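Histidine acid phosphatase (PDB 4ARU) is a bacterial histidine acid phosphatase, a member of branch 2 of the histidine phosphatase superfamily. Local coordinates at residues 85-90 against 100-105; 140-145 against 197-202; 266-271 against 405-410. All coordinates share one frame; numbering follows the deposited sequence.

Contact 1 of 3, residues 85-90 against 100-105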
ATOM      1  N   VAL A  85      19.669  10.252   2.122  1.00 10.48           N
ATOM      2  CA  VAL A  85      18.723   9.157   2.136  1.00  9.88           C
ATOM      3  C   VAL A  85      18.292   8.818   3.560  1.00  9.39           C
ATOM      4  O   VAL A  85      19.124   8.711   4.445  1.00 10.00           O
ATOM      5  CB  VAL A  85      19.328   7.898   1.509  1.00 10.68           C
ATOM      6  CG1 VAL A  85      18.307   6.772   1.464  1.00 10.79           C
ATOM      7  CG2 VAL A  85      19.865   8.208   0.109  1.00 11.42           C
ATOM      8  N   TYR A  86      16.993   8.710   3.776  1.00  8.33           N
ATOM      9  CA  TYR A  86      16.430   8.428   5.071  1.00  7.83           C
ATOM     10  C   TYR A  86      15.287   7.478   4.945  1.00  7.12           C
ATOM     11  O   TYR A  86      14.411   7.670   4.135  1.00  6.57           O
ATOM     12  CB  TYR A  86      15.979   9.712   5.748  1.00  7.95           C
ATOM     13  CG  TYR A  86      15.479   9.590   7.184  1.00  8.14           C
ATOM     14  CD1 TYR A  86      14.225   9.172   7.476  1.00  7.71           C
ATOM     15  CD2 TYR A  86      16.252  10.037   8.217  1.00  8.85           C
ATOM     16  CE1 TYR A  86      13.765   9.097   8.799  1.00  8.02           C
ATOM     17  CE2 TYR A  86      15.832   9.953   9.537  1.00  9.29           C
ATOM     18  CZ  TYR A  86      14.569   9.486   9.818  1.00  8.82           C
ATOM     19  OH  TYR A  86      14.097   9.453  11.122  1.00  9.44           O
ATOM     20  N   VAL A  87      15.277   6.438   5.789  1.00  7.12           N
ATOM     21  CA  VAL A  87      14.207   5.475   5.881  1.00  6.67           C
ATOM     22  C   VAL A  87      13.514   5.560   7.227  1.00  6.76           C
ATOM     23  O   VAL A  87      14.155   5.455   8.234  1.00  6.95           O
ATOM     24  CB  VAL A  87      14.689   3.998   5.658  1.00  6.74           C
ATOM     25  CG1 VAL A  87      13.534   3.057   5.876  1.00  6.40           C
ATOM     26  CG2 VAL A  87      15.316   3.819   4.291  1.00  6.85           C
ATOM     27  N   TRP A  88      12.196   5.699   7.199  1.00  6.36           N
ATOM     28  CA  TRP A  88      11.338   5.515   8.374  1.00  6.65           C
ATOM     29  C   TRP A  88      10.472   4.289   8.143  1.00  6.24           C
ATOM     30  O   TRP A  88       9.654   4.296   7.240  1.00  6.11           O
ATOM     31  CB  TRP A  88      10.473   6.733   8.689  1.00  6.91           C
ATOM     32  CG  TRP A  88       9.775   6.579  10.000  1.00  7.39           C
ATOM     33  CD1 TRP A  88       8.488   6.121  10.225  1.00  7.20           C
ATOM     34  CD2 TRP A  88      10.356   6.714  11.287  1.00  7.76           C
ATOM     35  NE1 TRP A  88       8.243   6.017  11.554  1.00  7.84           N
ATOM     36  CE2 TRP A  88       9.350   6.387  12.241  1.00  8.05           C
ATOM     37  CE3 TRP A  88      11.595   7.153  11.750  1.00  8.34           C
ATOM     38  CZ2 TRP A  88       9.564   6.464  13.618  1.00  8.59           C
ATOM     39  CZ3 TRP A  88      11.790   7.249  13.113  1.00  8.94           C
ATOM     40  CH2 TRP A  88      10.806   6.856  14.036  1.00  9.11           C
ATOM     41  N   ALA A  89      10.656   3.240   8.931  1.00  6.45           N
ATOM     42  CA  ALA A  89       9.866   2.035   8.805  1.00  5.94           C
ATOM     43  C   ALA A  89       8.941   1.879   9.982  1.00  6.32           C
ATOM     44  O   ALA A  89       9.290   2.258  11.097  1.00  6.48           O
ATOM     45  CB  ALA A  89      10.776   0.799   8.748  1.00  6.12           C
ATOM     46  N   ASP A  90       7.771   1.271   9.728  1.00  6.06           N
ATOM     47  CA  ASP A  90       6.913   0.868  10.825  1.00  6.64           C
ATOM     48  C   ASP A  90       7.604  -0.218  11.636  1.00  7.00           C
ATOM     49  O   ASP A  90       8.599  -0.800  11.234  1.00  7.11           O
ATOM     50  CB  ASP A  90       5.550   0.381  10.309  1.00  6.72           C
ATOM     51  CG  ASP A  90       4.438   0.416  11.365  1.00  7.24           C
ATOM     52  OD1 ASP A  90       4.597   0.917  12.493  1.00  7.50           O
ATOM     53  OD2 ASP A  90       3.356  -0.103  10.966  1.00  7.64           O
ATOM     54  N   GLU A 100      15.436  -2.009   5.194  1.00  6.74           N
ATOM     55  CA  GLU A 100      16.833  -2.478   5.004  1.00  7.50           C
ATOM     56  C   GLU A 100      17.108  -3.001   3.574  1.00  7.12           C
ATOM     57  O   GLU A 100      18.158  -2.726   3.021  1.00  6.94           O
ATOM     58  CB  GLU A 100      17.187  -3.529   6.049  1.00  8.94           C
ATOM     59  CG  GLU A 100      17.239  -2.864   7.431  1.00 10.76           C
ATOM     60  CD  GLU A 100      17.616  -3.734   8.595  1.00 13.71           C
ATOM     61  OE1 GLU A 100      17.622  -4.987   8.475  1.00 16.21           O
ATOM     62  OE2 GLU A 100      17.975  -3.111   9.637  1.00 18.04           O
ATOM     63  N   ALA A 101      16.145  -3.690   2.982  1.00  6.68           N
ATOM     64  CA  ALA A 101      16.296  -4.221   1.651  1.00  6.72           C
ATOM     65  C   ALA A 101      16.296  -3.100   0.608  1.00  6.51           C
ATOM     66  O   ALA A 101      17.027  -3.170  -0.391  1.00  6.85           O
ATOM     67  CB  ALA A 101      15.208  -5.237   1.353  1.00  6.61           C
ATOM     68  N   PHE A 102      15.508  -2.063   0.852  1.00  6.19           N
ATOM     69  CA  PHE A 102      15.538  -0.874  -0.005  1.00  6.25           C
ATOM     70  C   PHE A 102      16.902  -0.234  -0.011  1.00  6.75           C
ATOM     71  O   PHE A 102      17.471   0.024  -1.085  1.00  6.86           O
ATOM     72  CB  PHE A 102      14.463   0.137   0.449  1.00  6.16           C
ATOM     73  CG  PHE A 102      14.659   1.522  -0.110  1.00  6.50           C
ATOM     74  CD1 PHE A 102      14.303   1.865  -1.402  1.00  6.56           C
ATOM     75  CD2 PHE A 102      15.228   2.511   0.677  1.00  6.99           C
ATOM     76  CE1 PHE A 102      14.510   3.138  -1.907  1.00  6.59           C
ATOM     77  CE2 PHE A 102      15.450   3.777   0.185  1.00  7.31           C
ATOM     78  CZ  PHE A 102      15.053   4.117  -1.081  1.00  7.08           C
ATOM     79  N   LEU A 103      17.505  -0.062   1.175  1.00  7.01           N
ATOM     80  CA  LEU A 103      18.855   0.515   1.254  1.00  7.73           C
ATOM     81  C   LEU A 103      19.869  -0.391   0.549  1.00  8.32           C
ATOM     82  O   LEU A 103      20.770   0.107  -0.132  1.00  8.72           O
ATOM     83  CB  LEU A 103      19.264   0.733   2.719  1.00  8.03           C
ATOM     84  CG  LEU A 103      18.454   1.794   3.452  1.00  8.02           C
ATOM     85  CD1 LEU A 103      18.859   1.723   4.918  1.00  8.45           C
ATOM     86  CD2 LEU A 103      18.699   3.162   2.864  1.00  8.43           C
ATOM     87  N   ALA A 104      19.737  -1.720   0.678  1.00  8.23           N
ATOM     88  CA  ALA A 104      20.696  -2.644   0.056  1.00  9.07           C
ATOM     89  C   ALA A 104      20.620  -2.575  -1.476  1.00  9.29           C
ATOM     90  O   ALA A 104      21.653  -2.759  -2.119  1.00 10.72           O
ATOM     91  CB  ALA A 104      20.422  -4.047   0.508  1.00  9.08           C
ATOM     92  N   GLY A 105      19.436  -2.294  -2.046  1.00  8.90           N
ATOM     93  CA  GLY A 105      19.295  -2.152  -3.488  1.00  8.91           C
ATOM     94  C   GLY A 105      19.668  -0.767  -3.982  1.00  9.20           C
ATOM     95  O   GLY A 105      20.292  -0.608  -5.009  1.00  9.89           O
TER
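Val87 and Leu103 reach toward each other tip to tip, and the apolar contacts of this pairing start there. Leu103 CD2 lies 3.7 Å from Val87 CG2 and 3.9 Å from Val85 CG1, so one methyl of the helix touches two residues that stand two places apart on the strand. Val85 meets it differently: its side chain slides past that of Leu103 in the opposite direction. In Val87 it is CG2, the methyl anti to the carbonyl carbon, that makes the contact.

The aromatic contribution comes from Phe102. Its CG is anti to the backbone N (chi1 164°), and the ring takes Val87 CG2 obliquely, with CD2 3.8 Å from that methyl. Val85 CG1 is a more distant neighbour of the same ring, 4.3 Å from Phe102 CE2. The Phe102 ring also stacks with that of Phe302 on strand 300-305.

No hydrogen bond crosses between the segments; the strand spends its backbone on strands 300-305 and 115-116. Strand 85-89 and helix 93-106 run nearly antiparallel, their short segments 159° apart in direction, and with strand 115-116 they form a beta-alpha-beta unit, the helix packing on the parallel part of the central sheet.

Contact 2 of 3, residues 140-145 against 197-202; sequences SQVHAA and SRLAIN
His143 has the most surface buried here, and its ring meets both Leu199 and Ile201. Its CG sits anti to the carbonyl carbon (chi1 -78°), and beyond it the imidazole comes nearer the strand than the bond to CB alone would suggest. Ile201 reaches toward it tip to tip: CD1 stands over one face, offset toward the rim, in a CH-pi contact 3.7 Å from the ring centroid and 24° off the normal. The nearest ring atom is His143 NE2, 3.4 Å from Ile201 CD1. The carbonyl oxygen of Leu199 lies in the ring plane at the edge, 3.6 Å from His143 CE1.

Leu199 crosses the histidine obliquely. Its CD2 comes to 3.6 Å from His143 ND1, approaching neither squarely over the face nor at the edge.

Leu199 and Ile201 contribute almost equally after the histidine, and Ile201 CD1 does double duty. Besides covering the imidazole, it touches Val142 CG1 at 3.7 Å. The same valine methyl is 4.2 Å from Leu199 CD2, where the two side chains cross at about a right angle.

Segment 140-145 of helix 139-150 runs close to antiparallel to strand 198-201, their directions 158° apart. Val208 of the partner strand 208-211 touches Val142, Leu199 and Ile201, while Tyr265 of helix 264-282 packs against Val142, so Val142 meets both this two-stranded hairpin and helix 264-282.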
ATOM      1  N   SER A 140     -21.196   5.356  14.415  1.00 19.90           N
ATOM      2  CA  SER A 140     -22.298   5.613  13.485  1.00 19.58           C
ATOM      3  C   SER A 140     -21.785   6.266  12.182  1.00 17.93           C
ATOM      4  O   SER A 140     -22.264   5.957  11.061  1.00 16.77           O
ATOM      5  CB  SER A 140     -23.388   6.462  14.127  1.00 21.67           C
ATOM      6  OG  SER A 140     -22.941   7.787  14.329  1.00 24.20           O
ATOM      7  N   GLN A 141     -20.798   7.151  12.311  1.00 16.80           N
ATOM      8  CA  GLN A 141     -20.239   7.790  11.146  1.00 15.95           C
ATOM      9  C   GLN A 141     -19.473   6.814  10.242  1.00 14.07           C
ATOM     10  O   GLN A 141     -19.505   6.929   9.037  1.00 13.07           O
ATOM     11  CB  GLN A 141     -19.414   9.020  11.543  1.00 17.04           C
ATOM     12  CG  GLN A 141     -20.253  10.104  12.169  1.00 18.89           C
ATOM     13  CD  GLN A 141     -19.452  11.369  12.430  1.00 20.12           C
ATOM     14  OE1 GLN A 141     -18.738  11.879  11.557  1.00 20.64           O
ATOM     15  NE2 GLN A 141     -19.591  11.897  13.615  1.00 22.09           N
ATOM     16  N   VAL A 142     -18.765   5.853  10.831  1.00 13.32           N
ATOM     17  CA  VAL A 142     -18.125   4.822  10.055  1.00 12.30           C
ATOM     18  C   VAL A 142     -19.138   4.055   9.217  1.00 11.95           C
ATOM     19  O   VAL A 142     -18.949   3.839   8.031  1.00 10.60           O
ATOM     20  CB  VAL A 142     -17.308   3.829  10.943  1.00 12.19           C
ATOM     21  CG1 VAL A 142     -16.734   2.726  10.095  1.00 11.33           C
ATOM     22  CG2 VAL A 142     -16.234   4.625  11.718  1.00 12.70           C
ATOM     23  N   HIS A 143     -20.187   3.586   9.871  1.00 12.76           N
ATOM     24  CA  HIS A 143     -21.198   2.790   9.147  1.00 13.06           C
ATOM     25  C   HIS A 143     -21.768   3.623   7.954  1.00 12.45           C
ATOM     26  O   HIS A 143     -21.856   3.129   6.829  1.00 12.00           O
ATOM     27  CB  HIS A 143     -22.343   2.438  10.105  1.00 14.71           C
ATOM     28  CG  HIS A 143     -22.043   1.318  11.058  1.00 16.01           C
ATOM     29  ND1 HIS A 143     -21.905   0.012  10.637  1.00 16.61           N
ATOM     30  CD2 HIS A 143     -21.831   1.302  12.398  1.00 17.81           C
ATOM     31  CE1 HIS A 143     -21.687  -0.768  11.686  1.00 17.44           C
ATOM     32  NE2 HIS A 143     -21.608  -0.010  12.762  1.00 18.41           N
ATOM     33  N   ALA A 144     -22.080   4.895   8.205  1.00 12.80           N
ATOM     34  CA  ALA A 144     -22.659   5.739   7.164  1.00 12.66           C
ATOM     35  C   ALA A 144     -21.659   6.027   6.074  1.00 11.86           C
ATOM     36  O   ALA A 144     -22.004   5.993   4.892  1.00 11.68           O
ATOM     37  CB  ALA A 144     -23.186   7.029   7.753  1.00 13.62           C
ATOM     38  N   ALA A 145     -20.397   6.249   6.432  1.00 11.43           N
ATOM     39  CA  ALA A 145     -19.384   6.570   5.433  1.00 10.68           C
ATOM     40  C   ALA A 145     -19.087   5.378   4.520  1.00  9.91           C
ATOM     41  O   ALA A 145     -18.899   5.524   3.312  1.00  9.40           O
ATOM     42  CB  ALA A 145     -18.108   7.057   6.129  1.00 10.79           C
ATOM     43  N   SER A 197     -22.325 -10.087   3.524  1.00 10.18           N
ATOM     44  CA  SER A 197     -21.490  -8.991   3.997  1.00  9.63           C
ATOM     45  C   SER A 197     -22.117  -8.266   5.189  1.00 10.15           C
ATOM     46  O   SER A 197     -23.350  -8.092   5.255  1.00 10.54           O
ATOM     47  CB  SER A 197     -21.212  -7.965   2.862  1.00  9.16           C
ATOM     48  OG  SER A 197     -20.338  -8.455   1.888  1.00  8.79           O
ATOM     49  N   ARG A 198     -21.279  -7.832   6.125  1.00 10.19           N
ATOM     50  CA  ARG A 198     -21.699  -6.853   7.097  1.00 11.08           C
ATOM     51  C   ARG A 198     -20.483  -6.121   7.622  1.00 10.97           C
ATOM     52  O   ARG A 198     -19.357  -6.622   7.568  1.00 10.69           O
ATOM     53  CB  ARG A 198     -22.528  -7.429   8.247  1.00 12.28           C
ATOM     54  CG  ARG A 198     -21.685  -8.083   9.291  1.00 12.38           C
ATOM     55  CD  ARG A 198     -22.494  -8.746  10.352  1.00 13.05           C
ATOM     56  NE  ARG A 198     -21.593  -9.395  11.324  1.00 12.83           N
ATOM     57  CZ  ARG A 198     -21.136  -8.821  12.440  1.00 13.13           C
ATOM     58  NH1 ARG A 198     -21.429  -7.593  12.776  1.00 13.27           N
ATOM     59  NH2 ARG A 198     -20.337  -9.504  13.242  1.00 13.16           N
ATOM     60  N   LEU A 199     -20.689  -4.940   8.128  1.00 11.82           N
ATOM     61  CA  LEU A 199     -19.641  -4.163   8.712  1.00 12.46           C
ATOM     62  C   LEU A 199     -19.689  -4.366  10.240  1.00 13.03           C
ATOM     63  O   LEU A 199     -20.706  -4.144  10.877  1.00 14.07           O
ATOM     64  CB  LEU A 199     -19.837  -2.678   8.342  1.00 13.44           C
ATOM     65  CG  LEU A 199     -18.763  -1.688   8.749  1.00 14.50           C
ATOM     66  CD1 LEU A 199     -17.484  -2.047   8.081  1.00 14.00           C
ATOM     67  CD2 LEU A 199     -19.139  -0.261   8.398  1.00 15.13           C
ATOM     68  N   ALA A 200     -18.568  -4.814  10.820  1.00 12.84           N
ATOM     69  CA  ALA A 200     -18.447  -5.084  12.236  1.00 13.64           C
ATOM     70  C   ALA A 200     -17.488  -4.104  12.875  1.00 14.28           C
ATOM     71  O   ALA A 200     -16.417  -3.881  12.339  1.00 13.73           O
ATOM     72  CB  ALA A 200     -17.962  -6.513  12.440  1.00 13.30           C
ATOM     73  N   ILE A 201     -17.890  -3.480  13.975  1.00 15.82           N
ATOM     74  CA  ILE A 201     -17.047  -2.529  14.684  1.00 18.12           C
ATOM     75  C   ILE A 201     -17.034  -2.863  16.163  1.00 20.06           C
ATOM     76  O   ILE A 201     -18.058  -3.242  16.721  1.00 20.42           O
ATOM     77  CB  ILE A 201     -17.545  -1.081  14.481  1.00 19.27           C
ATOM     78  CG1 ILE A 201     -17.803  -0.824  13.003  1.00 19.51           C
ATOM     79  CG2 ILE A 201     -16.549  -0.107  15.091  1.00 19.86           C
ATOM     80  CD1 ILE A 201     -18.230   0.607  12.700  1.00 20.70           C
ATOM     81  N   ASN A 202     -15.886  -2.694  16.810  1.00 21.81           N
ATOM     82  CA  ASN A 202     -15.800  -2.885  18.266  1.00 25.41           C
ATOM     83  C   ASN A 202     -16.423  -1.710  19.016  1.00 28.57           C
ATOM     84  O   ASN A 202     -16.909  -0.753  18.419  1.00 27.92           O
ATOM     85  CB  ASN A 202     -14.369  -3.143  18.698  1.00 26.15           C
ATOM     86  CG  ASN A 202     -13.504  -1.892  18.660  1.00 27.03           C
ATOM     87  OD1 ASN A 202     -13.821  -0.924  17.978  1.00 25.12           O
ATOM     88  ND2 ASN A 202     -12.403  -1.921  19.401  1.00 28.32           N
TER

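Contact 3 of 3, residues 266-271 against 405-410; sequences IAKHNG and SVEPAC
Ser405 meets Lys268 through its backbone, the carbonyl oxygen lying 3.5 Å from Lys268 CB. Beyond CG the lysine chain runs extended, which carries CE and NZ to Glu407 OE1. At Val406 the chain leaves helical geometry; its CB points away from residues 266-271, and the side chain touches Thr272 and Gln276 farther along the same helix 264-282.

Glu407 carries the centre of the contact. Its CB packs on Lys268 CG, and its CG stands over one face of the His269 ring, 4.2 Å from the centroid in a CH-pi contact. The glutamate bends at chi2, and the carboxylate plane is only 19° from that of the imidazole. Lys268 NZ and Glu407 OE1 form a long salt bridge of 3.6 Å, bridged as well by a water that accepts from NZ and donates to OE1. The other oxygen, OE2, takes the N-H of Ala409 at 3.0 Å, on its anti side, which ties the carboxylate to the turn that follows.

Cys410 closes the walk. Its SG lies 3.5 Å from His269 CD2, an oblique sulfur-aromatic contact, and is bound in the disulfide to Cys135. The ring has its own tether in the hydrogen bond from ND1 to Tyr265 O.

Thr272 OG1 bonds to both Lys268 O and Glu407 N, joining the first half of helix 264-282 to the chain leaving helix 395-405. Met316 of helix 307-317 touches both Lys268 and Ser405.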
ATOM      1  N   ILE A 266     -12.735   7.309   6.978  1.00  9.50           N
ATOM      2  CA  ILE A 266     -11.790   6.377   7.565  1.00  9.26           C
ATOM      3  C   ILE A 266     -10.372   6.811   7.172  1.00  8.63           C
ATOM      4  O   ILE A 266      -9.448   6.828   8.018  1.00  8.36           O
ATOM      5  CB  ILE A 266     -12.052   4.934   7.060  1.00  9.20           C
ATOM      6  CG1 ILE A 266     -13.406   4.457   7.561  1.00  9.98           C
ATOM      7  CG2 ILE A 266     -10.940   4.010   7.504  1.00  9.04           C
ATOM      8  CD1 ILE A 266     -13.796   3.073   7.097  1.00 10.05           C
ATOM      9  N   ALA A 267     -10.170   7.090   5.887  1.00  8.15           N
ATOM     10  CA  ALA A 267      -8.857   7.393   5.356  1.00  7.70           C
ATOM     11  C   ALA A 267      -8.243   8.615   6.104  1.00  8.18           C
ATOM     12  O   ALA A 267      -7.070   8.565   6.423  1.00  8.11           O
ATOM     13  CB  ALA A 267      -8.981   7.732   3.897  1.00  7.45           C
ATOM     14  N   LYS A 268      -9.023   9.631   6.421  1.00  9.06           N
ATOM     15  CA  LYS A 268      -8.421  10.801   7.068  1.00  9.73           C
ATOM     16  C   LYS A 268      -8.081  10.527   8.517  1.00 10.28           C
ATOM     17  O   LYS A 268      -7.157  11.159   9.042  1.00 10.39           O
ATOM     18  CB  LYS A 268      -9.287  12.045   6.937  1.00 11.11           C
ATOM     19  CG  LYS A 268     -10.518  12.009   7.796  1.00 12.48           C
ATOM     20  CD  LYS A 268     -11.480  13.103   7.420  1.00 14.13           C
ATOM     21  CE  LYS A 268     -12.573  13.231   8.435  1.00 15.67           C
ATOM     22  NZ  LYS A 268     -13.457  14.422   8.220  1.00 17.38           N
ATOM     23  N   HIS A 269      -8.793   9.610   9.180  1.00 10.28           N
ATOM     24  CA  HIS A 269      -8.474   9.297  10.575  1.00 10.78           C
ATOM     25  C   HIS A 269      -7.211   8.461  10.633  1.00 10.88           C
ATOM     26  O   HIS A 269      -6.472   8.569  11.615  1.00 12.54           O
ATOM     27  CB  HIS A 269      -9.637   8.608  11.294  1.00 11.17           C
ATOM     28  CG  HIS A 269     -10.696   9.546  11.745  1.00 11.69           C
ATOM     29  ND1 HIS A 269     -11.708  10.005  10.916  1.00 11.90           N
ATOM     30  CD2 HIS A 269     -10.906  10.135  12.945  1.00 12.53           C
ATOM     31  CE1 HIS A 269     -12.462  10.857  11.578  1.00 12.86           C
ATOM     32  NE2 HIS A 269     -12.031  10.919  12.823  1.00 13.24           N
ATOM     33  N   ASN A 270      -6.975   7.598   9.651  1.00 10.18           N
ATOM     34  CA  ASN A 270      -5.814   6.710   9.670  1.00 10.53           C
ATOM     35  C   ASN A 270      -4.621   7.302   8.947  1.00  9.05           C
ATOM     36  O   ASN A 270      -3.484   6.884   9.208  1.00  8.49           O
ATOM     37  CB  ASN A 270      -6.183   5.355   9.095  1.00 11.80           C
ATOM     38  CG  ASN A 270      -7.136   4.572   9.986  1.00 15.49           C
ATOM     39  OD1 ASN A 270      -6.745   4.082  11.023  1.00 20.96           O
ATOM     40  ND2 ASN A 270      -8.403   4.464   9.582  1.00 19.00           N
ATOM     41  N   GLY A 271      -4.879   8.278   8.064  1.00  7.98           N
ATOM     42  CA  GLY A 271      -3.890   8.797   7.150  1.00  7.18           C
ATOM     43  C   GLY A 271      -3.359  10.187   7.393  1.00  6.85           C
ATOM     44  O   GLY A 271      -2.445  10.616   6.691  1.00  6.48           O
ATOM     45  N   SER A 405      -7.973  18.097   3.543  1.00 13.21           N
ATOM     46  CA  SER A 405      -8.274  16.667   3.658  1.00 13.14           C
ATOM     47  C   SER A 405      -7.925  16.053   5.026  1.00 12.62           C
ATOM     48  O   SER A 405      -8.587  15.128   5.449  1.00 12.25           O
ATOM     49  CB  SER A 405      -7.605  15.836   2.570  1.00 14.00           C
ATOM     50  OG  SER A 405      -6.238  15.740   2.772  1.00 16.79           O
ATOM     51  N   VAL A 406      -6.991  16.659   5.733  1.00 12.14           N
ATOM     52  CA  VAL A 406      -6.598  16.133   7.031  1.00 11.87           C
ATOM     53  C   VAL A 406      -7.704  16.303   8.042  1.00 12.27           C
ATOM     54  O   VAL A 406      -8.577  17.191   7.942  1.00 12.89           O
ATOM     55  CB  VAL A 406      -5.278  16.751   7.540  1.00 11.82           C
ATOM     56  CG1 VAL A 406      -4.110  16.303   6.654  1.00 11.25           C
ATOM     57  CG2 VAL A 406      -5.408  18.243   7.688  1.00 12.59           C
ATOM     58  N   GLU A 407      -7.658  15.430   9.042  1.00 12.34           N
ATOM     59  CA  GLU A 407      -8.489  15.558  10.227  1.00 13.27           C
ATOM     60  C   GLU A 407      -7.664  16.194  11.351  1.00 13.29           C
ATOM     61  O   GLU A 407      -6.725  15.584  11.821  1.00 12.35           O
ATOM     62  CB  GLU A 407      -8.983  14.203  10.671  1.00 14.16           C
ATOM     63  CG  GLU A 407      -9.746  14.129  11.988  1.00 16.11           C
ATOM     64  CD  GLU A 407     -10.771  15.235  12.155  1.00 18.67           C
ATOM     65  OE1 GLU A 407     -11.693  15.281  11.265  1.00 21.07           O
ATOM     66  OE2 GLU A 407     -10.693  16.071  13.127  1.00 21.32           O
ATOM     67  N   PRO A 408      -7.988  17.414  11.746  1.00 13.86           N
ATOM     68  CA  PRO A 408      -7.145  18.045  12.756  1.00 14.43           C
ATOM     69  C   PRO A 408      -6.986  17.259  14.057  1.00 14.64           C
ATOM     70  O   PRO A 408      -5.924  17.329  14.681  1.00 15.05           O
ATOM     71  CB  PRO A 408      -7.856  19.347  13.032  1.00 15.40           C
ATOM     72  CG  PRO A 408      -8.567  19.665  11.760  1.00 15.29           C
ATOM     73  CD  PRO A 408      -9.017  18.342  11.249  1.00 14.55           C
ATOM     74  N   ALA A 409      -8.018  16.538  14.496  1.00 14.51           N
ATOM     75  CA  ALA A 409      -7.915  15.738  15.725  1.00 14.74           C
ATOM     76  C   ALA A 409      -6.904  14.606  15.626  1.00 13.70           C
ATOM     77  O   ALA A 409      -6.503  14.063  16.667  1.00 13.94           O
ATOM     78  CB  ALA A 409      -9.283  15.183  16.114  1.00 15.12           C
ATOM     79  N   CYS A 410      -6.487  14.253  14.401  1.00 12.86           N
ATOM     80  CA  CYS A 410      -5.607  13.136  14.174  1.00 12.61           C
ATOM     81  C   CYS A 410      -4.190  13.548  13.837  1.00 12.37           C
ATOM     82  O   CYS A 410      -3.395  12.687  13.483  1.00 11.60           O
ATOM     83  CB  CYS A 410      -6.190  12.324  13.022  1.00 12.40           C
ATOM     84  SG  CYS A 410      -7.794  11.573  13.422  1.00 13.81           S
TER
HETATM   85  O   HOH W   1     -14.200  13.883  11.058  1.00 34.13           O

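How the contacts relate
From the N terminus, contact 1 comes first and is the most local: it closes a short, mainly helical span between strand 85-89 and the later part of helix 93-106. Contact 2 then closes a span of 51 residues, bringing strand 198-201 back to helix 139-150. Contact 3 closes the longest, 133 residues, joining helix 264-282 to the segment near the C terminus. The three follow in series; none nests within or crosses another. Contacts 1 and 2 lie on opposite sides of the chain's centre, their own centres about 36 Å apart. Contacts 2 and 3 touch, Val142 CG1 meeting Ile266 CD1 at 4.2 Å, and so link the hairpin, through two helices, to the C-terminal segment.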